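PDB 6DHT: xyloglucan-specific endo-beta-1,4-glucanase BoGH9A from Bacteroides ovatus, which cleaves the beta-1,4-glucan backbone of xyloglucan from within the chain, releasing xyloglucan oligosaccharides. Local coordinates for residues S102-F115 with I551-D565. Residues are numbered along the deposited sequence; the frame is centred on the assembly and turned at random.
Sequences SVLSPLADAALKSF and INWNAALVALASSLD. With EDO (1,2-ethanediol), chain G.
Ala108 and Ala561 face each other where helices 105-115 and 551-565 pack nearly antiparallel, at 151° between their directions and 8.3 Å between axes. Small residues permit this closeness: the Ala561 methyl lies against the Ala108 backbone, and Ala111 CB nestles 3.5 Å from Leu557 CD2 and also touches Val558 CG2. Phe115 acts as a knob in a hole formed by Ile551, Asn554, Ala555 and Val558. With CG anti to its carbonyl carbon (chi1 -71°), its ring turns its edge to Ala555 N; CE2 lies 3.7 Å from Ile551 CB. Replacing the ring by an alanine is likely to open a gap among these four residues. Asn554 suits a buried polar place: in one of its two conformers ND2 donates to Ala111 O (3.1 Å), in the carbonyl plane on a lone pair, and bonds Gly512 O, while OD1 accepts from Leu514 N. At the other end Asp565 OD2 packs 3.4 Å from Ser105 CB, bonds Tyr196 OH and reaches Ser102 OG through a water; OD1 bonds Tyr26 OH. Apolar packing thus joins the first and last helices of the family 9 (alpha/alpha)6 barrel, while the buried carboxylate ties them to the N-terminal Ig-like domain through Tyr26.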
ATOM      1  N   SER A 102       9.658 -15.503 -11.035  1.00 19.83           N
ATOM      2  CA  SER A 102       8.412 -15.164 -10.342  1.00 17.67           C
ATOM      3  C   SER A 102       8.550 -15.250  -8.832  1.00 16.10           C
ATOM      4  O   SER A 102       7.610 -15.628  -8.136  1.00 16.58           O
ATOM      5  CB  SER A 102       7.298 -16.080 -10.806  1.00 18.30           C
ATOM      6  OG  SER A 102       7.030 -15.869 -12.187  1.00 22.95           O
ATOM      7  N   VAL A 103       9.714 -14.877  -8.321  1.00 16.84           N
ATOM      8  CA  VAL A 103       9.959 -15.084  -6.903  1.00 17.06           C
ATOM      9  C   VAL A 103       9.041 -14.214  -6.020  1.00 15.93           C
ATOM     10  O   VAL A 103       8.666 -14.646  -4.928  1.00 16.38           O
ATOM     11  CB  VAL A 103      11.478 -14.944  -6.556  1.00 18.33           C
ATOM     12  CG1 VAL A 103      11.916 -13.539  -6.670  1.00 19.15           C
ATOM     13  CG2 VAL A 103      11.764 -15.513  -5.168  1.00 19.64           C
ATOM     14  N   LEU A 104       8.647 -13.037  -6.504  1.00 16.09           N
ATOM     15  CA  LEU A 104       7.750 -12.185  -5.726  1.00 14.97           C
ATOM     16  C   LEU A 104       6.271 -12.401  -6.057  1.00 13.83           C
ATOM     17  O   LEU A 104       5.422 -11.695  -5.536  1.00 14.13           O
ATOM     18  CB  LEU A 104       8.094 -10.698  -5.894  1.00 14.01           C
ATOM     19  CG  LEU A 104       9.521 -10.302  -5.556  1.00 14.69           C
ATOM     20  CD1 LEU A 104       9.723  -8.818  -5.802  1.00 17.33           C
ATOM     21  CD2 LEU A 104       9.857 -10.649  -4.118  1.00 17.70           C
ATOM     22  N   SER A 105       5.930 -13.349  -6.914  1.00 14.93           N
ATOM     23  CA  SER A 105       4.536 -13.546  -7.262  1.00 14.40           C
ATOM     24  C   SER A 105       3.685 -13.947  -6.060  1.00 15.16           C
ATOM     25  O   SER A 105       2.577 -13.395  -5.876  1.00 13.88           O
ATOM     26  CB  SER A 105       4.421 -14.556  -8.409  1.00 16.74           C
ATOM     27  OG  SER A 105       3.065 -14.795  -8.745  1.00 21.72           O
ATOM     28  N   PRO A 106       4.171 -14.867  -5.198  1.00 14.02           N
ATOM     29  CA  PRO A 106       3.337 -15.195  -4.026  1.00 13.64           C
ATOM     30  C   PRO A 106       3.150 -14.003  -3.099  1.00 13.74           C
ATOM     31  O   PRO A 106       2.101 -13.902  -2.477  1.00 14.96           O
ATOM     32  CB  PRO A 106       4.109 -16.326  -3.343  1.00 13.45           C
ATOM     33  CG  PRO A 106       4.929 -16.931  -4.450  1.00 16.44           C
ATOM     34  CD  PRO A 106       5.320 -15.782  -5.319  1.00 16.12           C
ATOM     35  N   LEU A 107       4.134 -13.119  -3.024  1.00 13.45           N
ATOM     36  CA  LEU A 107       4.023 -11.904  -2.233  1.00 12.67           C
ATOM     37  C   LEU A 107       2.965 -10.955  -2.826  1.00 13.49           C
ATOM     38  O   LEU A 107       2.087 -10.471  -2.121  1.00 12.55           O
ATOM     39  CB  LEU A 107       5.394 -11.227  -2.151  1.00 12.26           C
ATOM     40  CG  LEU A 107       5.428  -9.859  -1.467  1.00 12.61           C
ATOM     41  CD1 LEU A 107       5.140  -9.983   0.020  1.00 12.97           C
ATOM     42  CD2 LEU A 107       6.736  -9.221  -1.657  1.00 13.88           C
ATOM     43  N   ALA A 108       3.040 -10.717  -4.130  1.00 12.66           N
ATOM     44  CA  ALA A 108       2.089  -9.834  -4.779  1.00 12.82           C
ATOM     45  C   ALA A 108       0.661 -10.352  -4.609  1.00 11.84           C
ATOM     46  O   ALA A 108      -0.249  -9.589  -4.300  1.00 11.92           O
ATOM     47  CB  ALA A 108       2.419  -9.689  -6.258  1.00 13.76           C
ATOM     48  N   ASP A 109       0.477 -11.653  -4.758  1.00 12.35           N
ATOM     49  CA  ASP A 109      -0.833 -12.267  -4.643  1.00 12.83           C
ATOM     50  C   ASP A 109      -1.333 -12.210  -3.215  1.00 11.70           C
ATOM     51  O   ASP A 109      -2.497 -11.866  -2.965  1.00 13.54           O
ATOM     52  CB  ASP A 109      -0.799 -13.732  -5.122  1.00 14.20           C
ATOM     53  CG  ASP A 109      -0.612 -13.875  -6.638  1.00 17.01           C
ATOM     54  OD1 ASP A 109      -0.471 -12.873  -7.350  1.00 15.19           O
ATOM     55  OD2 ASP A 109      -0.586 -15.039  -7.091  1.00 19.79           O
ATOM     56  N   ALA A 110      -0.467 -12.547  -2.268  1.00 12.41           N
ATOM     57  CA  ALA A 110      -0.869 -12.491  -0.851  1.00 13.16           C
ATOM     58  C   ALA A 110      -1.244 -11.075  -0.379  1.00 11.97           C
ATOM     59  O   ALA A 110      -2.192 -10.881   0.374  1.00 12.38           O
ATOM     60  CB  ALA A 110       0.218 -13.061   0.035  1.00 12.11           C
ATOM     61  N   ALA A 111      -0.462 -10.100  -0.827  1.00 11.96           N
ATOM     62  CA  ALA A 111      -0.711  -8.705  -0.499  1.00 10.95           C
ATOM     63  C   ALA A 111      -2.089  -8.259  -0.982  1.00 12.30           C
ATOM     64  O   ALA A 111      -2.808  -7.527  -0.286  1.00 12.74           O
ATOM     65  CB  ALA A 111       0.375  -7.842  -1.070  1.00 12.21           C
ATOM     66  N   LEU A 112      -2.476  -8.684  -2.189  1.00 11.65           N
ATOM     67  CA  LEU A 112      -3.798  -8.376  -2.693  1.00 11.75           C
ATOM     68  C   LEU A 112      -4.880  -9.163  -1.967  1.00 11.53           C
ATOM     69  O   LEU A 112      -5.952  -8.605  -1.654  1.00 12.73           O
ATOM     70  CB  LEU A 112      -3.826  -8.662  -4.198  1.00 11.60           C
ATOM     71  CG  LEU A 112      -5.140  -8.353  -4.901  1.00 11.95           C
ATOM     72  CD1 LEU A 112      -5.593  -6.912  -4.714  1.00 12.25           C
ATOM     73  CD2 LEU A 112      -4.988  -8.660  -6.379  1.00 13.07           C
ATOM     74  N   LYS A 113      -4.611 -10.422  -1.676  1.00 10.84           N
ATOM     75  CA  LYS A 113      -5.580 -11.279  -1.012  1.00 12.42           C
ATOM     76  C   LYS A 113      -5.860 -10.802   0.418  1.00 13.21           C
ATOM     77  O   LYS A 113      -6.915 -11.116   0.981  1.00 13.72           O
ATOM     78  CB  LYS A 113      -5.068 -12.718  -1.036  1.00 12.55           C
ATOM     79  CG  LYS A 113      -5.982 -13.792  -0.509  1.00 15.94           C
ATOM     80  CD  LYS A 113      -7.315 -13.877  -1.221  1.00 19.59           C
ATOM     81  CE  LYS A 113      -8.086 -15.124  -0.755  1.00 18.52           C
ATOM     82  NZ  LYS A 113      -7.486 -16.414  -1.194  1.00 20.81           N
ATOM     83  N   SER A 114      -4.939 -10.044   1.014  1.00 11.50           N
ATOM     84  CA  SER A 114      -5.172  -9.496   2.348  0.58 12.14           C
ATOM     85  C   SER A 114      -6.455  -8.671   2.395  1.00 13.64           C
ATOM     86  O   SER A 114      -7.153  -8.654   3.426  1.00 13.03           O
ATOM     87  CB  SER A 114      -3.990  -8.627   2.784  0.58 12.69           C
ATOM     88  OG  SER A 114      -3.956  -7.367   2.118  0.58 13.65           O
ATOM     89  N   PHE A 115      -6.773  -7.982   1.299  1.00 11.01           N
ATOM     90  CA  PHE A 115      -7.963  -7.157   1.229  1.00 12.77           C
ATOM     91  C   PHE A 115      -9.235  -8.005   1.344  1.00 14.67           C
ATOM     92  O   PHE A 115     -10.217  -7.592   1.984  1.00 13.48           O
ATOM     93  CB  PHE A 115      -7.973  -6.336  -0.059  1.00 12.50           C
ATOM     94  CG  PHE A 115      -6.946  -5.237  -0.065  1.00 10.76           C
ATOM     95  CD1 PHE A 115      -5.637  -5.481  -0.452  1.00 12.05           C
ATOM     96  CD2 PHE A 115      -7.298  -3.949   0.347  1.00 12.43           C
ATOM     97  CE1 PHE A 115      -4.684  -4.457  -0.402  1.00 11.85           C
ATOM     98  CE2 PHE A 115      -6.354  -2.939   0.378  1.00 12.60           C
ATOM     99  CZ  PHE A 115      -5.048  -3.204   0.017  1.00 11.39           C
ATOM    100  N   ILE A 551      -4.827  -1.074   5.286  1.00 12.14           N
ATOM    101  CA  ILE A 551      -5.054  -1.167   3.841  1.00 10.55           C
ATOM    102  C   ILE A 551      -4.135  -0.252   3.036  1.00 12.88           C
ATOM    103  O   ILE A 551      -3.753  -0.619   1.904  1.00 11.28           O
ATOM    104  CB  ILE A 551      -6.525  -0.955   3.453  1.00 12.70           C
ATOM    105  CG1 ILE A 551      -7.035   0.418   3.898  1.00 11.25           C
ATOM    106  CG2 ILE A 551      -7.384  -2.105   3.946  1.00 11.83           C
ATOM    107  CD1 ILE A 551      -8.428   0.795   3.398  1.00 12.62           C
ATOM    108  N   ASN A 552      -3.783   0.921   3.549  1.00 12.80           N
ATOM    109  CA  ASN A 552      -2.909   1.818   2.793  1.00 11.25           C
ATOM    110  C   ASN A 552      -1.493   1.325   2.776  1.00 12.58           C
ATOM    111  O   ASN A 552      -0.752   1.615   1.855  1.00 13.24           O
ATOM    112  CB  ASN A 552      -2.996   3.262   3.283  1.00 11.59           C
ATOM    113  CG  ASN A 552      -2.764   3.403   4.775  1.00 16.29           C
ATOM    114  OD1 ASN A 552      -3.358   2.687   5.603  1.00 13.74           O
ATOM    115  ND2 ASN A 552      -1.899   4.335   5.130  1.00 15.40           N
ATOM    116  N   TRP A 553      -1.105   0.573   3.801  1.00 11.82           N
ATOM    117  CA  TRP A 553       0.220  -0.021   3.857  1.00 11.13           C
ATOM    118  C   TRP A 553       0.268  -1.230   2.926  1.00 11.14           C
ATOM    119  O   TRP A 553       1.234  -1.404   2.185  1.00 12.33           O
ATOM    120  CB  TRP A 553       0.577  -0.392   5.308  1.00 10.41           C
ATOM    121  CG  TRP A 553       0.669   0.814   6.187  1.00 11.57           C
ATOM    122  CD1 TRP A 553       0.637   2.100   5.793  1.00 12.92           C
ATOM    123  CD2 TRP A 553       0.813   0.840   7.619  1.00 12.96           C
ATOM    124  NE1 TRP A 553       0.747   2.926   6.864  1.00 14.74           N
ATOM    125  CE2 TRP A 553       0.842   2.182   8.004  1.00 11.94           C
ATOM    126  CE3 TRP A 553       0.911  -0.145   8.599  1.00 12.99           C
ATOM    127  CZ2 TRP A 553       0.986   2.585   9.334  1.00 13.54           C
ATOM    128  CZ3 TRP A 553       1.049   0.251   9.924  1.00 14.32           C
ATOM    129  CH2 TRP A 553       1.080   1.602  10.274  1.00 14.89           C
ATOM    130  N   ASN A 554      -0.788  -2.030   2.901  1.00 11.51           N
ATOM    131  CA  ASN A 554      -0.850  -3.119   1.941  0.61 10.47           C
ATOM    132  C   ASN A 554      -1.020  -2.641   0.501  1.00 11.13           C
ATOM    133  O   ASN A 554      -0.584  -3.335  -0.428  1.00 11.43           O
ATOM    134  CB  ASN A 554      -1.893  -4.150   2.316  0.61 11.45           C
ATOM    135  CG  ASN A 554      -1.257  -5.355   2.923  0.61 11.57           C
ATOM    136  OD1 ASN A 554      -0.586  -5.249   3.955  0.61 12.51           O
ATOM    137  ND2 ASN A 554      -1.374  -6.491   2.269  0.61 11.64           N
ATOM    138  N   ALA A 555      -1.622  -1.460   0.299  1.00 10.51           N
ATOM    139  CA  ALA A 555      -1.752  -0.928  -1.055  1.00 10.56           C
ATOM    140  C   ALA A 555      -0.369  -0.669  -1.613  1.00 10.83           C
ATOM    141  O   ALA A 555      -0.096  -0.954  -2.773  1.00 11.03           O
ATOM    142  CB  ALA A 555      -2.568   0.344  -1.053  1.00 11.21           C
ATOM    143  N   ALA A 556       0.513  -0.131  -0.771  1.00 10.73           N
ATOM    144  CA  ALA A 556       1.903   0.109  -1.163  1.00 10.72           C
ATOM    145  C   ALA A 556       2.607  -1.189  -1.508  1.00 10.11           C
ATOM    146  O   ALA A 556       3.352  -1.284  -2.480  1.00 11.68           O
ATOM    147  CB  ALA A 556       2.649   0.836  -0.059  1.00 12.95           C
ATOM    148  N   LEU A 557       2.410  -2.199  -0.670  1.00  9.96           N
ATOM    149  CA  LEU A 557       3.000  -3.513  -0.950  1.00 10.47           C
ATOM    150  C   LEU A 557       2.481  -4.120  -2.239  1.00 10.73           C
ATOM    151  O   LEU A 557       3.259  -4.634  -3.034  1.00 11.20           O
ATOM    152  CB  LEU A 557       2.711  -4.448   0.221  1.00 12.01           C
ATOM    153  CG  LEU A 557       3.249  -5.867   0.114  1.00 12.06           C
ATOM    154  CD1 LEU A 557       4.783  -5.869   0.010  1.00 14.28           C
ATOM    155  CD2 LEU A 557       2.775  -6.714   1.280  1.00 12.06           C
ATOM    156  N   VAL A 558       1.175  -4.072  -2.471  1.00 11.12           N
ATOM    157  CA  VAL A 558       0.635  -4.560  -3.749  1.00 11.26           C
ATOM    158  C   VAL A 558       1.251  -3.792  -4.913  1.00 10.22           C
ATOM    159  O   VAL A 558       1.651  -4.382  -5.925  1.00 10.72           O
ATOM    160  CB  VAL A 558      -0.894  -4.367  -3.789  1.00 10.87           C
ATOM    161  CG1 VAL A 558      -1.441  -4.516  -5.212  1.00 11.62           C
ATOM    162  CG2 VAL A 558      -1.617  -5.336  -2.870  1.00 12.84           C
ATOM    163  N   ALA A 559       1.349  -2.474  -4.758  1.00 10.53           N
ATOM    164  CA  ALA A 559       1.926  -1.631  -5.817  1.00 10.84           C
ATOM    165  C   ALA A 559       3.352  -2.041  -6.161  1.00 11.79           C
ATOM    166  O   ALA A 559       3.659  -2.256  -7.346  1.00 11.99           O
ATOM    167  CB  ALA A 559       1.885  -0.161  -5.437  1.00 11.30           C
ATOM    168  N   LEU A 560       4.211  -2.165  -5.162  1.00 10.27           N
ATOM    169  CA  LEU A 560       5.630  -2.434  -5.452  1.00 11.12           C
ATOM    170  C   LEU A 560       5.843  -3.899  -5.816  1.00 11.31           C
ATOM    171  O   LEU A 560       6.535  -4.202  -6.781  1.00 12.11           O
ATOM    172  CB  LEU A 560       6.570  -2.021  -4.300  1.00 12.42           C
ATOM    173  CG  LEU A 560       8.037  -2.038  -4.740  1.00 11.69           C
ATOM    174  CD1 LEU A 560       8.335  -1.151  -5.978  1.00 14.13           C
ATOM    175  CD2 LEU A 560       8.904  -1.647  -3.567  1.00 14.18           C
ATOM    176  N   ALA A 561       5.269  -4.823  -5.059  1.00 10.98           N
ATOM    177  CA  ALA A 561       5.506  -6.236  -5.354  1.00  9.78           C
ATOM    178  C   ALA A 561       4.991  -6.630  -6.744  1.00 11.83           C
ATOM    179  O   ALA A 561       5.636  -7.406  -7.452  1.00 12.02           O
ATOM    180  CB  ALA A 561       4.878  -7.102  -4.319  1.00 11.09           C
ATOM    181  N   SER A 562       3.805  -6.132  -7.114  1.00 11.77           N
ATOM    182  CA  SER A 562       3.215  -6.497  -8.397  1.00 11.45           C
ATOM    183  C   SER A 562       4.036  -5.936  -9.517  1.00 11.39           C
ATOM    184  O   SER A 562       4.303  -6.642 -10.492  1.00 13.00           O
ATOM    185  CB  SER A 562       1.815  -5.963  -8.528  1.00 11.77           C
ATOM    186  OG  SER A 562       0.981  -6.437  -7.466  1.00 11.86           O
ATOM    187  N   SER A 563       4.419  -4.667  -9.426  1.00 11.59           N
ATOM    188  CA  SER A 563       5.203  -4.058 -10.498  1.00 12.59           C
ATOM    189  C   SER A 563       6.601  -4.666 -10.629  1.00 13.32           C
ATOM    190  O   SER A 563       7.063  -4.896 -11.744  1.00 13.30           O
ATOM    191  CB  SER A 563       5.267  -2.537 -10.349  1.00 12.88           C
ATOM    192  OG  SER A 563       5.937  -2.123  -9.184  1.00 15.24           O
ATOM    193  N   LEU A 564       7.266  -4.967  -9.516  1.00 13.45           N
ATOM    194  CA  LEU A 564       8.582  -5.602  -9.586  1.00 12.72           C
ATOM    195  C   LEU A 564       8.486  -7.002 -10.172  1.00 13.28           C
ATOM    196  O   LEU A 564       9.376  -7.429 -10.939  1.00 14.58           O
ATOM    197  CB  LEU A 564       9.247  -5.647  -8.207  1.00 10.82           C
ATOM    198  CG  LEU A 564       9.691  -4.319  -7.613  1.00 12.19           C
ATOM    199  CD1 LEU A 564      10.345  -4.527  -6.276  1.00 13.84           C
ATOM    200  CD2 LEU A 564      10.601  -3.506  -8.550  1.00 14.46           C
ATOM    201  N   ASP A 565       7.454  -7.752  -9.822  1.00 12.47           N
ATOM    202  CA  ASP A 565       7.242  -9.071 -10.426  1.00 12.13           C
ATOM    203  C   ASP A 565       6.912  -8.958 -11.926  1.00 15.82           C
ATOM    204  O   ASP A 565       7.509  -9.657 -12.760  1.00 16.55           O
ATOM    205  CB  ASP A 565       6.157  -9.843  -9.688  1.00 12.50           C
ATOM    206  CG  ASP A 565       6.097 -11.285 -10.083  1.00 13.99           C
ATOM    207  OD1 ASP A 565       7.171 -11.964 -10.106  1.00 15.43           O
ATOM    208  OD2 ASP A 565       4.996 -11.791 -10.325  1.00 15.48           O
TER
HETATM  209  C1  EDO G 606      -3.908 -17.098  -2.663  1.00 33.41           C
HETATM  210  O1  EDO G 606      -4.562 -17.372  -1.410  1.00 36.01           O
HETATM  211  C2  EDO G 606      -3.300 -15.697  -2.626  1.00 31.35           C
HETATM  212  O2  EDO G 606      -2.281 -15.597  -1.609  1.00 21.12           O
HETATM  213  O   HOH W   1       5.213 -13.833 -12.192  1.00 23.08           O
HETATM  214  O   HOH W   2      -1.186  -8.056  -6.559  1.00 13.23           O